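Lytic polysaccharide monooxygenase (Neurospora crassa, PDB 4QI8) probably cleaves cellulose oxidatively at its beta-1,4-glycosidic bonds, using a copper centre, an electron donor and oxygen or hydrogen peroxide. Local coordinates at residues Y2-V7 with I62-A67; R21-W26 with R41-T46; P75-L80 with W99-H104; L138-I143 with Y157-Q162. All coordinates share one frame; numbering follows the deposited sequence. Where two conformers were deposited one is given.

How the interactions relate
Interactions 1, 3 and 4 pair antiparallel strands of the beta-sandwich, whereas interaction 2 joins two loop regions beside it. Interaction 4 lies nearest the centre of the chain, all its touching residues buried. It shares a sheet with interaction 3, because strands 76-82 and 134-144 are neighbours; interaction 1 belongs to the other sheet and meets interaction 4 through Ser159. Interaction 2 is tied to interaction 4 by the Cys42-Cys160 disulfide and has exposed residues at its margin. The chemistry follows the place: regular backbone bonds in interaction 4, a beta bulge with aromatic packing in interaction 3, few bonds and apolar contacts in interaction 1, a side-chain amide, a carboxylate and waters in interaction 2.

Interaction 1 (Y2-V7 with I62-A67); sequences YTFPKV and ITYGAA
Phe4, with CG anti to its carbonyl carbon and beside the backbone N (chi1 -71°), lays its ring against Ala66: CE1 is 3.7 Å from Ala66 CB. On Tyr64, chi1 of -140° is off the staggered positions, and the ring runs up beside the 2-7 backbone; CE1 sits 3.8 Å from Phe4 CB. Phe4 O meets the edge of that ring, in its plane, 3.6 Å from Tyr64 CE1. The two strands are antiparallel in the smaller sheet of the beta-sandwich, with 3-8 outermost and 61-67 in the middle. Thr3 and Ala67 exchange two backbone bonds, Thr3 N to Ala67 O and Ala67 N to Thr3 O, both 2.9 Å. Further along, Gly65 N gives a nearly straight bond of 2.8 Å to Lys6 O (169° at the hydrogen). Between these points Phe4 CA approaches Gly65 O to 3.2 Å as a CA-H...O contact. An alanine in place of Phe4 would probably leave a gap beside Ala66 CB and Met76 and remove the packing on His142 and Tyr157. Tyr2 turns its ring end away from 62-67, close to the copper site, and its OH bonds His142 ND1. The buried Tyr64 OH and Phe4 O both bond Ser159 OG of the facing sheet, so one serine hydroxyl satisfies a polar pair inside an otherwise largely apolar interface.

Interaction 2 (R21-W26 with R41-T46); sequences RRADNW and RCFQST
Asp24 N donates to Phe43 O at 2.8 Å, nearly along the C=O axis (165° at the oxygen), and this backbone bond joins a type I beta turn, Ala23 to Trp26, to the residue with positive phi that follows helix 39-42. Both segments lie in the long connection between strand 3-8 and strand 54-57, packed beside the beta-sandwich. Phe43 is the apolar centre. Its ring carries Asn25 N over the centre of one face, and Asn25 CG comes within 3.4 Å of Phe43 CE2; Ala23 CB rests on Phe43 CB, 3.8 Å away. Asn25 CG stands between the backbone N and the carbonyl carbon (chi1 73°), and its ND2 is bonded to Gly30 O. Gln44 reaches back with an extended chain, and its NE2 bonds Arg22 O at 2.9 Å. That nitrogen lies 42° out of the carbonyl plane of Arg22, although the acceptor is almost in the amide plane of Gln44. The Arg21 chain crosses Gln44 at about a right angle, while the guanidinium continues to Trp92 O and Gln162 OE1. Asp24 OD2 receives Ser45 N at 2.8 Å on its syn side and also Gln39 NE2, so one carboxylate oxygen holds both a backbone and a side-chain N-H. Asp24 OD1 accepts a hydrogen bond from a water that in turn accepts the N-H of Thr46. A second water donates to Arg21 O at 2.7 Å and to Cys42 O at 2.8 Å, bridging the two backbones.

Interaction 3 (P75-L80 with W99-H104); sequences PMQFYL and WFKIYH
Tyr79 and Lys101 form the tight part of this antiparallel pair. Lys101 CB lies over one face of the Tyr79 ring, offset toward the rim, 4.1 Å from its centroid, a CH-pi contact. Farther out, a bend at chi3 (-75°) turns Lys101 CE to Tyr79 OH, 3.3 Å away; that hydroxyl is bonded to Tyr185 OH. Beside them Trp99 CE3 packs on Tyr79 CB, and on the other side of the sheet Leu80 CB stands over the Phe100 ring in a second CH-pi contact. Leu80 and Phe100 exchange backbone bonds, Leu80 N to Phe100 O being 2.8 Å. An alanine in place of Tyr79 would probably leave Lys101 CB without its aromatic face and take from Tyr185 OH one of its hydrogen-bond partners. The looser end holds partly exposed Ile102, Tyr103 and His104. Here the strand has a classic beta bulge: Ile102 N bonds Phe78 O at 2.9 Å, while Tyr103 N reaches the same oxygen only weakly, at 3.4 Å. Tyr103 CD1 meets the edge of the Phe78 ring, 3.8 Å from CD2. Strand 76-82 lies between 99-104 and 134-144 in the larger sheet of the sandwich. Lys101 NZ bonds His104 ND1 at 3.0 Å and the carbonyls of Pro207 and Pro209; this ammonium would probably disfavour protonation of ND1.

Interaction 4 (L138-I143 with Y157-Q162); sequences LRAEHI and YISCAQ
Leu138 with Ala161, Ala140 with Ser159 and His142 with Tyr157 are the hydrogen-bonded pairs of two antiparallel strands, each exchanging two backbone bonds. The shortest are Ala161 N to Leu138 O and Ala140 N to Ser159 O, both 2.8 Å, and the longest is Ser159 N to Ala140 O at 3.1 Å. Between them, CA-H...O contacts fill the non-hydrogen-bonded positions, as where Ile158 CA faces Ala140 O at 3.2 Å. The two strands, consecutive in the chain, form the beta hairpin 134-144/155-166, part of the larger sheet of the AA9 beta-sandwich. Leu138, Ala140 and Ala161 turn their side chains to the interior, where Tyr64 of the other sheet packs on all three. On the opposite face aliphatic parts of side chains meet. Arg139 CB lies 3.8 Å from Cys160 SG, whose disulfide to Cys42 ties the sheet to the end of helix 39-42, and Ile158 CG1 sits against Glu141 CB at 3.9 Å. The charged contact, on the same face, runs along one strand. Arg139, extended from CG to NE, makes a salt bridge from NH2 to Glu141 OE2 at 2.9 Å, with the nitrogen above the carboxylate plane (63° out of it). NH2 also bonds Ile40 O, and Glu141 OE1 accepts Tyr185 OH and Gln77 NE2; Ile158 CD1 lies beside the same guanidinium, 3.7 Å from NH2. At the metal end, Tyr157 belongs to the copper site with His1 and His72. Its OH bonds Gln155 OE1, and the edge of its ring meets His142 O near the ring plane.

Interaction 1 (Y2-V7 with I62-A67)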
# COMPACT_ATOMS: atom_id res chain seq x y z
N TYR A 2 6.96 -0.23 -12.13
CA TYR A 2 5.72 -0.99 -12.24
C TYR A 2 4.60 -0.16 -11.62
O TYR A 2 4.82 0.68 -10.75
CB TYR A 2 5.80 -2.39 -11.56
CG TYR A 2 6.80 -2.45 -10.44
CD1 TYR A 2 8.13 -2.78 -10.68
CD2 TYR A 2 6.44 -2.12 -9.13
CE1 TYR A 2 9.06 -2.78 -9.67
CE2 TYR A 2 7.37 -2.13 -8.10
CZ TYR A 2 8.69 -2.47 -8.38
OH TYR A 2 9.63 -2.47 -7.38
N THR A 3 3.40 -0.40 -12.13
CA THR A 3 2.19 0.12 -11.55
C THR A 3 1.50 -0.98 -10.74
O THR A 3 1.85 -2.15 -10.81
CB THR A 3 1.22 0.59 -12.64
OG1 THR A 3 0.87 -0.55 -13.41
CG2 THR A 3 1.84 1.67 -13.53
N PHE A 4 0.49 -0.57 -9.97
CA PHE A 4 -0.42 -1.47 -9.28
C PHE A 4 -1.85 -1.15 -9.76
O PHE A 4 -2.59 -0.43 -9.10
CB PHE A 4 -0.26 -1.36 -7.77
CG PHE A 4 1.03 -1.94 -7.27
CD1 PHE A 4 1.15 -3.30 -7.08
CD2 PHE A 4 2.12 -1.13 -7.01
CE1 PHE A 4 2.33 -3.85 -6.65
CE2 PHE A 4 3.32 -1.70 -6.59
CZ PHE A 4 3.42 -3.05 -6.40
N PRO A 5 -2.22 -1.65 -10.95
CA PRO A 5 -3.41 -1.10 -11.61
C PRO A 5 -4.72 -1.84 -11.37
O PRO A 5 -5.76 -1.38 -11.82
CB PRO A 5 -3.02 -1.21 -13.09
CG PRO A 5 -2.22 -2.49 -13.14
CD PRO A 5 -1.42 -2.50 -11.86
N LYS A 6 -4.68 -2.98 -10.68
CA LYS A 6 -5.83 -3.87 -10.58
C LYS A 6 -5.97 -4.44 -9.20
O LYS A 6 -4.98 -4.74 -8.54
CB LYS A 6 -5.64 -5.10 -11.48
CG LYS A 6 -5.68 -4.86 -12.95
CD LYS A 6 -5.72 -6.22 -13.64
CE LYS A 6 -5.43 -6.19 -15.14
NZ LYS A 6 -6.53 -5.70 -16.01
N VAL A 7 -7.22 -4.65 -8.79
CA VAL A 7 -7.52 -5.50 -7.66
C VAL A 7 -8.70 -6.39 -8.04
O VAL A 7 -9.54 -5.99 -8.84
CB VAL A 7 -7.80 -4.67 -6.39
CG1 VAL A 7 -9.05 -3.82 -6.56
CG2 VAL A 7 -7.93 -5.56 -5.18
N ILE A 62 -8.14 -10.96 -1.06
CA ILE A 62 -8.29 -10.50 -2.43
C ILE A 62 -6.91 -10.40 -3.05
O ILE A 62 -5.91 -10.76 -2.42
CB ILE A 62 -9.05 -9.17 -2.49
CG1 ILE A 62 -8.30 -8.07 -1.74
CG2 ILE A 62 -10.44 -9.36 -1.90
CD1 ILE A 62 -8.97 -6.71 -1.80
N THR A 63 -6.84 -9.93 -4.28
CA THR A 63 -5.57 -9.93 -4.99
C THR A 63 -5.31 -8.54 -5.54
O THR A 63 -6.18 -7.97 -6.19
CB THR A 63 -5.57 -10.98 -6.12
OG1 THR A 63 -5.83 -12.28 -5.58
CG2 THR A 63 -4.24 -11.00 -6.84
N TYR A 64 -4.12 -8.00 -5.27
CA TYR A 64 -3.68 -6.72 -5.84
C TYR A 64 -2.63 -7.03 -6.90
O TYR A 64 -1.63 -7.69 -6.61
CB TYR A 64 -3.11 -5.80 -4.75
CG TYR A 64 -3.49 -4.35 -4.88
CD1 TYR A 64 -3.16 -3.63 -6.02
CD2 TYR A 64 -4.17 -3.68 -3.87
CE1 TYR A 64 -3.52 -2.28 -6.15
CE2 TYR A 64 -4.52 -2.35 -4.00
CZ TYR A 64 -4.19 -1.65 -5.13
OH TYR A 64 -4.54 -0.32 -5.22
N GLY A 65 -2.88 -6.57 -8.11
CA GLY A 65 -2.00 -6.84 -9.23
C GLY A 65 -0.98 -5.75 -9.48
O GLY A 65 -1.25 -4.57 -9.25
N ALA A 66 0.19 -6.17 -9.97
CA ALA A 66 1.26 -5.29 -10.44
C ALA A 66 1.39 -5.41 -11.96
O ALA A 66 0.99 -6.42 -12.54
CB ALA A 66 2.58 -5.68 -9.80
N ALA A 67 1.95 -4.40 -12.59
CA ALA A 67 2.29 -4.51 -14.00
C ALA A 67 3.57 -3.71 -14.30
O ALA A 67 3.55 -2.48 -14.09
CB ALA A 67 1.14 -4.02 -14.86

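Interaction 2 (R21-W26 with R41-T46)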
# COMPACT_ATOMS: atom_id res chain seq x y z
N ARG A 21 -7.85 3.86 -8.28
CA ARG A 21 -7.70 5.24 -8.70
C ARG A 21 -6.49 5.35 -9.61
O ARG A 21 -5.42 4.85 -9.28
CB ARG A 21 -7.54 6.13 -7.47
CG ARG A 21 -8.80 6.15 -6.63
CD ARG A 21 -8.73 7.13 -5.47
NE ARG A 21 -10.03 7.22 -4.80
CZ ARG A 21 -10.26 7.88 -3.67
NH1 ARG A 21 -9.27 8.52 -3.05
NH2 ARG A 21 -11.48 7.90 -3.17
N ARG A 22 -6.64 6.00 -10.76
CA ARG A 22 -5.53 5.97 -11.71
C ARG A 22 -4.33 6.73 -11.14
O ARG A 22 -4.39 7.92 -10.84
CB ARG A 22 -5.90 6.52 -13.09
CG ARG A 22 -4.77 6.25 -14.09
CD ARG A 22 -5.16 6.38 -15.53
NE ARG A 22 -5.24 7.77 -15.90
CZ ARG A 22 -5.53 8.19 -17.13
NH1 ARG A 22 -5.77 7.31 -18.10
NH2 ARG A 22 -5.58 9.49 -17.40
N ALA A 23 -3.23 6.01 -10.97
CA ALA A 23 -2.03 6.58 -10.40
C ALA A 23 -1.33 7.47 -11.41
O ALA A 23 -1.39 7.23 -12.62
CB ALA A 23 -1.10 5.47 -9.94
N ASP A 24 -0.61 8.46 -10.90
CA ASP A 24 0.06 9.41 -11.77
C ASP A 24 1.20 8.77 -12.57
O ASP A 24 1.69 9.40 -13.51
CB ASP A 24 0.61 10.61 -10.98
CG ASP A 24 -0.46 11.56 -10.48
OD1 ASP A 24 -1.60 11.55 -11.00
OD2 ASP A 24 -0.12 12.35 -9.56
N ASN A 25 1.63 7.55 -12.20
CA ASN A 25 2.65 6.82 -12.97
C ASN A 25 2.06 5.90 -14.05
O ASN A 25 2.75 5.01 -14.55
CB ASN A 25 3.58 6.02 -12.05
CG ASN A 25 2.93 4.79 -11.43
OD1 ASN A 25 1.70 4.69 -11.36
ND2 ASN A 25 3.76 3.86 -10.99
N TRP A 26 0.81 6.13 -14.43
CA TRP A 26 0.17 5.22 -15.37
C TRP A 26 0.86 5.18 -16.74
O TRP A 26 0.72 4.19 -17.44
CB TRP A 26 -1.32 5.53 -15.50
CG TRP A 26 -1.64 6.78 -16.25
CD1 TRP A 26 -1.65 8.05 -15.76
CD2 TRP A 26 -2.01 6.88 -17.62
NE1 TRP A 26 -2.00 8.94 -16.75
CE2 TRP A 26 -2.22 8.24 -17.91
CE3 TRP A 26 -2.17 5.94 -18.64
CZ2 TRP A 26 -2.61 8.69 -19.17
CZ3 TRP A 26 -2.54 6.38 -19.89
CH2 TRP A 26 -2.74 7.75 -20.15
N ARG A 41 0.39 9.29 -0.84
CA ARG A 41 -0.82 8.65 -0.34
C ARG A 41 -1.39 7.65 -1.36
O ARG A 41 -1.33 6.45 -1.15
CB ARG A 41 -1.86 9.73 0.06
CG ARG A 41 -3.14 9.16 0.62
CD ARG A 41 -4.15 10.22 1.07
NE ARG A 41 -4.35 11.26 0.06
CZ ARG A 41 -3.88 12.51 0.07
NH1 ARG A 41 -3.13 13.02 1.06
NH2 ARG A 41 -4.18 13.30 -0.96
N CYS A 42 -1.89 8.16 -2.48
CA CYS A 42 -2.49 7.35 -3.54
C CYS A 42 -1.92 7.67 -4.92
O CYS A 42 -2.54 7.35 -5.93
CB CYS A 42 -4.04 7.47 -3.56
SG CYS A 42 -4.79 6.81 -2.06
N PHE A 43 -0.74 8.28 -4.95
CA PHE A 43 -0.06 8.64 -6.20
C PHE A 43 -0.94 9.53 -7.09
O PHE A 43 -0.94 9.39 -8.32
CB PHE A 43 0.42 7.38 -6.97
CG PHE A 43 1.76 7.56 -7.71
CD1 PHE A 43 2.21 8.80 -8.14
CD2 PHE A 43 2.55 6.44 -7.96
CE1 PHE A 43 3.42 8.93 -8.79
CE2 PHE A 43 3.76 6.57 -8.62
CZ PHE A 43 4.20 7.81 -9.02
N GLN A 44 -1.65 10.48 -6.48
CA GLN A 44 -2.44 11.44 -7.25
C GLN A 44 -2.22 12.85 -6.73
O GLN A 44 -2.68 13.20 -5.65
CB GLN A 44 -3.93 11.12 -7.18
CG GLN A 44 -4.34 9.82 -7.83
CD GLN A 44 -5.85 9.69 -7.92
OE1 GLN A 44 -6.57 10.12 -7.01
NE2 GLN A 44 -6.34 9.12 -9.02
N SER A 45 -1.57 13.68 -7.52
CA SER A 45 -1.49 15.09 -7.16
C SER A 45 -2.86 15.77 -7.28
O SER A 45 -3.16 16.70 -6.54
CB SER A 45 -0.50 15.84 -8.04
OG SER A 45 0.79 15.29 -7.92
N THR A 46 -3.66 15.33 -8.25
CA THR A 46 -5.04 15.76 -8.41
C THR A 46 -5.89 14.52 -8.16
O THR A 46 -5.81 13.55 -8.90
CB THR A 46 -5.33 16.31 -9.85
OG1 THR A 46 -4.50 17.45 -10.12
CG2 THR A 46 -6.79 16.70 -10.03
O HOH W 1 -4.10 5.21 -6.90
O HOH W 2 -7.16 10.35 -4.35
O HOH W 3 -2.95 13.78 -10.50

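Interaction 3 (P75-L80 with W99-H104)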
# COMPACT_ATOMS: atom_id res chain seq x y z
N PRO A 75 10.15 -4.03 0.43
CA PRO A 75 8.89 -4.56 0.95
C PRO A 75 7.63 -4.06 0.25
O PRO A 75 7.51 -2.88 -0.09
CB PRO A 75 8.88 -4.03 2.38
CG PRO A 75 9.58 -2.72 2.26
CD PRO A 75 10.70 -2.98 1.30
N MET A 76 6.68 -4.98 0.08
CA MET A 76 5.29 -4.60 -0.08
C MET A 76 4.68 -4.25 1.27
O MET A 76 4.95 -4.91 2.28
CB MET A 76 4.46 -5.75 -0.66
CG MET A 76 4.79 -6.13 -2.07
SD MET A 76 4.48 -4.82 -3.28
CE MET A 76 2.76 -4.51 -3.04
N GLN A 77 3.81 -3.25 1.28
CA GLN A 77 3.01 -2.91 2.46
C GLN A 77 1.61 -2.52 2.00
O GLN A 77 1.45 -1.94 0.92
CB GLN A 77 3.65 -1.79 3.29
CG GLN A 77 5.15 -1.96 3.45
CD GLN A 77 5.78 -1.14 4.57
OE1 GLN A 77 6.72 -1.61 5.21
NE2 GLN A 77 5.30 0.07 4.78
N PHE A 78 0.61 -2.84 2.81
CA PHE A 78 -0.78 -2.50 2.52
C PHE A 78 -1.44 -1.83 3.72
O PHE A 78 -1.23 -2.24 4.86
CB PHE A 78 -1.60 -3.75 2.14
CG PHE A 78 -1.17 -4.39 0.84
CD1 PHE A 78 -1.64 -3.90 -0.37
CD2 PHE A 78 -0.31 -5.47 0.84
CE1 PHE A 78 -1.25 -4.49 -1.56
CE2 PHE A 78 0.09 -6.05 -0.36
CZ PHE A 78 -0.38 -5.55 -1.55
N TYR A 79 -2.25 -0.81 3.44
CA TYR A 79 -2.99 -0.08 4.45
C TYR A 79 -4.45 0.04 4.04
O TYR A 79 -4.77 0.12 2.84
CB TYR A 79 -2.45 1.34 4.61
CG TYR A 79 -1.05 1.52 5.14
CD1 TYR A 79 0.07 1.24 4.38
CD2 TYR A 79 -0.85 2.05 6.43
CE1 TYR A 79 1.36 1.46 4.87
CE2 TYR A 79 0.42 2.29 6.91
CZ TYR A 79 1.52 1.99 6.15
OH TYR A 79 2.76 2.25 6.65
N LEU A 80 -5.32 0.13 5.04
CA LEU A 80 -6.72 0.46 4.83
C LEU A 80 -7.07 1.79 5.48
O LEU A 80 -6.46 2.18 6.49
CB LEU A 80 -7.61 -0.60 5.48
CG LEU A 80 -7.74 -1.92 4.72
CD1 LEU A 80 -8.45 -2.97 5.58
CD2 LEU A 80 -8.50 -1.72 3.41
N TRP A 99 -5.20 5.94 8.18
CA TRP A 99 -4.66 4.75 7.54
C TRP A 99 -4.08 3.79 8.58
O TRP A 99 -3.24 4.21 9.38
CB TRP A 99 -3.56 5.14 6.55
CG TRP A 99 -4.04 5.98 5.41
CD1 TRP A 99 -4.06 7.34 5.35
CD2 TRP A 99 -4.58 5.52 4.17
NE1 TRP A 99 -4.57 7.76 4.14
CE2 TRP A 99 -4.91 6.65 3.40
CE3 TRP A 99 -4.82 4.25 3.64
CZ2 TRP A 99 -5.46 6.55 2.13
CZ3 TRP A 99 -5.38 4.15 2.38
CH2 TRP A 99 -5.68 5.29 1.63
N PHE A 100 -4.49 2.53 8.53
CA PHE A 100 -3.87 1.52 9.37
C PHE A 100 -3.28 0.43 8.49
O PHE A 100 -3.82 0.10 7.43
CB PHE A 100 -4.82 0.95 10.45
CG PHE A 100 -6.09 0.32 9.93
CD1 PHE A 100 -7.18 1.10 9.61
CD2 PHE A 100 -6.19 -1.06 9.80
CE1 PHE A 100 -8.35 0.52 9.16
CE2 PHE A 100 -7.37 -1.64 9.37
CZ PHE A 100 -8.45 -0.85 9.05
N LYS A 101 -2.14 -0.08 8.93
CA LYS A 101 -1.40 -1.08 8.19
C LYS A 101 -1.98 -2.45 8.44
O LYS A 101 -2.20 -2.83 9.58
CB LYS A 101 0.06 -1.04 8.63
CG LYS A 101 0.97 -2.00 7.87
CD LYS A 101 2.38 -2.00 8.43
CE LYS A 101 3.16 -0.77 8.04
NZ LYS A 101 4.45 -0.70 8.79
N ILE A 102 -2.21 -3.20 7.36
CA ILE A 102 -2.68 -4.57 7.49
C ILE A 102 -1.67 -5.62 7.03
O ILE A 102 -1.89 -6.81 7.23
CB ILE A 102 -4.05 -4.81 6.80
CG1 ILE A 102 -3.98 -4.55 5.29
CG2 ILE A 102 -5.11 -3.95 7.47
CD1 ILE A 102 -5.23 -4.99 4.57
N TYR A 103 -0.55 -5.19 6.45
CA TYR A 103 0.50 -6.11 6.04
C TYR A 103 1.78 -5.32 5.81
O TYR A 103 1.74 -4.24 5.22
CB TYR A 103 0.12 -6.83 4.73
CG TYR A 103 1.26 -7.64 4.15
CD1 TYR A 103 2.15 -7.09 3.24
CD2 TYR A 103 1.45 -8.97 4.52
CE1 TYR A 103 3.20 -7.83 2.74
CE2 TYR A 103 2.51 -9.72 4.02
CZ TYR A 103 3.37 -9.15 3.12
OH TYR A 103 4.42 -9.88 2.61
N HIS A 104 2.90 -5.88 6.23
CA HIS A 104 4.19 -5.46 5.70
C HIS A 104 5.12 -6.65 5.55
O HIS A 104 5.04 -7.63 6.29
CB HIS A 104 4.81 -4.28 6.48
CG HIS A 104 5.20 -4.55 7.90
ND1 HIS A 104 5.41 -3.51 8.77
CD2 HIS A 104 5.48 -5.69 8.59
CE1 HIS A 104 5.79 -3.98 9.94
NE2 HIS A 104 5.83 -5.30 9.87

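Interaction 4 (L138-I143 with Y157-Q162)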
# COMPACT_ATOMS: atom_id res chain seq x y z
N LEU A 138 -7.89 0.97 -0.06
CA LEU A 138 -6.81 0.03 0.16
C LEU A 138 -5.59 0.55 -0.58
O LEU A 138 -5.59 0.60 -1.81
CB LEU A 138 -7.18 -1.37 -0.34
CG LEU A 138 -6.06 -2.42 -0.30
CD1 LEU A 138 -5.56 -2.72 1.10
CD2 LEU A 138 -6.55 -3.68 -0.98
N ARG A 139 -4.59 0.99 0.18
CA ARG A 139 -3.36 1.53 -0.37
C ARG A 139 -2.33 0.42 -0.50
O ARG A 139 -2.02 -0.26 0.47
CB ARG A 139 -2.83 2.65 0.53
CG ARG A 139 -1.49 3.23 0.13
CD ARG A 139 -1.10 4.35 1.09
NE ARG A 139 0.20 4.93 0.77
CZ ARG A 139 1.36 4.42 1.13
NH1 ARG A 139 1.40 3.32 1.87
NH2 ARG A 139 2.49 5.02 0.77
N ALA A 140 -1.80 0.27 -1.71
CA ALA A 140 -0.70 -0.65 -2.03
C ALA A 140 0.57 0.16 -2.19
O ALA A 140 0.55 1.19 -2.86
CB ALA A 140 -0.99 -1.37 -3.33
N GLU A 141 1.66 -0.32 -1.61
CA GLU A 141 2.96 0.24 -1.91
C GLU A 141 4.02 -0.84 -1.98
O GLU A 141 4.01 -1.80 -1.20
CB GLU A 141 3.39 1.33 -0.94
CG GLU A 141 3.93 0.84 0.39
CD GLU A 141 4.21 1.95 1.39
OE1 GLU A 141 4.00 1.69 2.60
OE2 GLU A 141 4.57 3.08 0.99
N HIS A 142 4.93 -0.65 -2.93
CA HIS A 142 6.19 -1.34 -2.92
C HIS A 142 7.27 -0.30 -2.72
O HIS A 142 7.25 0.75 -3.37
CB HIS A 142 6.46 -2.09 -4.22
CG HIS A 142 7.65 -2.96 -4.11
ND1 HIS A 142 8.82 -2.74 -4.82
CD2 HIS A 142 7.90 -3.98 -3.26
CE1 HIS A 142 9.72 -3.63 -4.43
NE2 HIS A 142 9.19 -4.38 -3.48
N ILE A 143 8.23 -0.59 -1.85
CA ILE A 143 9.33 0.33 -1.59
C ILE A 143 10.62 -0.27 -2.13
O ILE A 143 11.16 -1.21 -1.55
CB ILE A 143 9.48 0.66 -0.08
CG1 ILE A 143 8.12 0.95 0.56
CG2 ILE A 143 10.41 1.83 0.07
CD1 ILE A 143 8.17 1.22 2.07
N TYR A 157 6.27 2.78 -5.17
CA TYR A 157 5.35 2.45 -6.25
C TYR A 157 3.99 2.19 -5.59
O TYR A 157 3.86 1.26 -4.81
CB TYR A 157 5.85 1.23 -7.03
CG TYR A 157 7.21 1.45 -7.65
CD1 TYR A 157 7.33 2.01 -8.92
CD2 TYR A 157 8.38 1.11 -6.97
CE1 TYR A 157 8.57 2.23 -9.49
CE2 TYR A 157 9.63 1.32 -7.54
CZ TYR A 157 9.71 1.88 -8.81
OH TYR A 157 10.92 2.12 -9.41
N ILE A 158 3.01 3.05 -5.87
CA ILE A 158 1.80 3.18 -5.06
C ILE A 158 0.54 3.20 -5.91
O ILE A 158 0.54 3.77 -7.00
CB ILE A 158 1.86 4.50 -4.24
CG1 ILE A 158 3.00 4.45 -3.22
CG2 ILE A 158 0.53 4.82 -3.56
CD1 ILE A 158 3.45 5.83 -2.75
N SER A 159 -0.55 2.63 -5.38
CA SER A 159 -1.88 3.00 -5.85
C SER A 159 -2.88 2.75 -4.72
O SER A 159 -2.54 2.16 -3.69
CB SER A 159 -2.29 2.20 -7.10
OG SER A 159 -2.54 0.86 -6.74
N CYS A 160 -4.12 3.17 -4.95
CA CYS A 160 -5.21 2.95 -4.01
C CYS A 160 -6.47 2.44 -4.69
O CYS A 160 -6.93 3.01 -5.67
CB CYS A 160 -5.59 4.24 -3.29
SG CYS A 160 -4.30 4.85 -2.20
N ALA A 161 -7.02 1.38 -4.11
CA ALA A 161 -8.27 0.77 -4.57
C ALA A 161 -9.46 1.20 -3.73
O ALA A 161 -9.33 1.47 -2.54
CB ALA A 161 -8.14 -0.75 -4.54
N GLN A 162 -10.62 1.28 -4.38
CA GLN A 162 -11.88 1.55 -3.71
C GLN A 162 -12.61 0.25 -3.44
O GLN A 162 -12.90 -0.50 -4.37
CB GLN A 162 -12.76 2.50 -4.55
CG GLN A 162 -12.10 3.87 -4.74
CD GLN A 162 -12.94 4.91 -5.46
OE1 GLN A 162 -12.43 6.00 -5.75
NE2 GLN A 162 -14.21 4.61 -5.73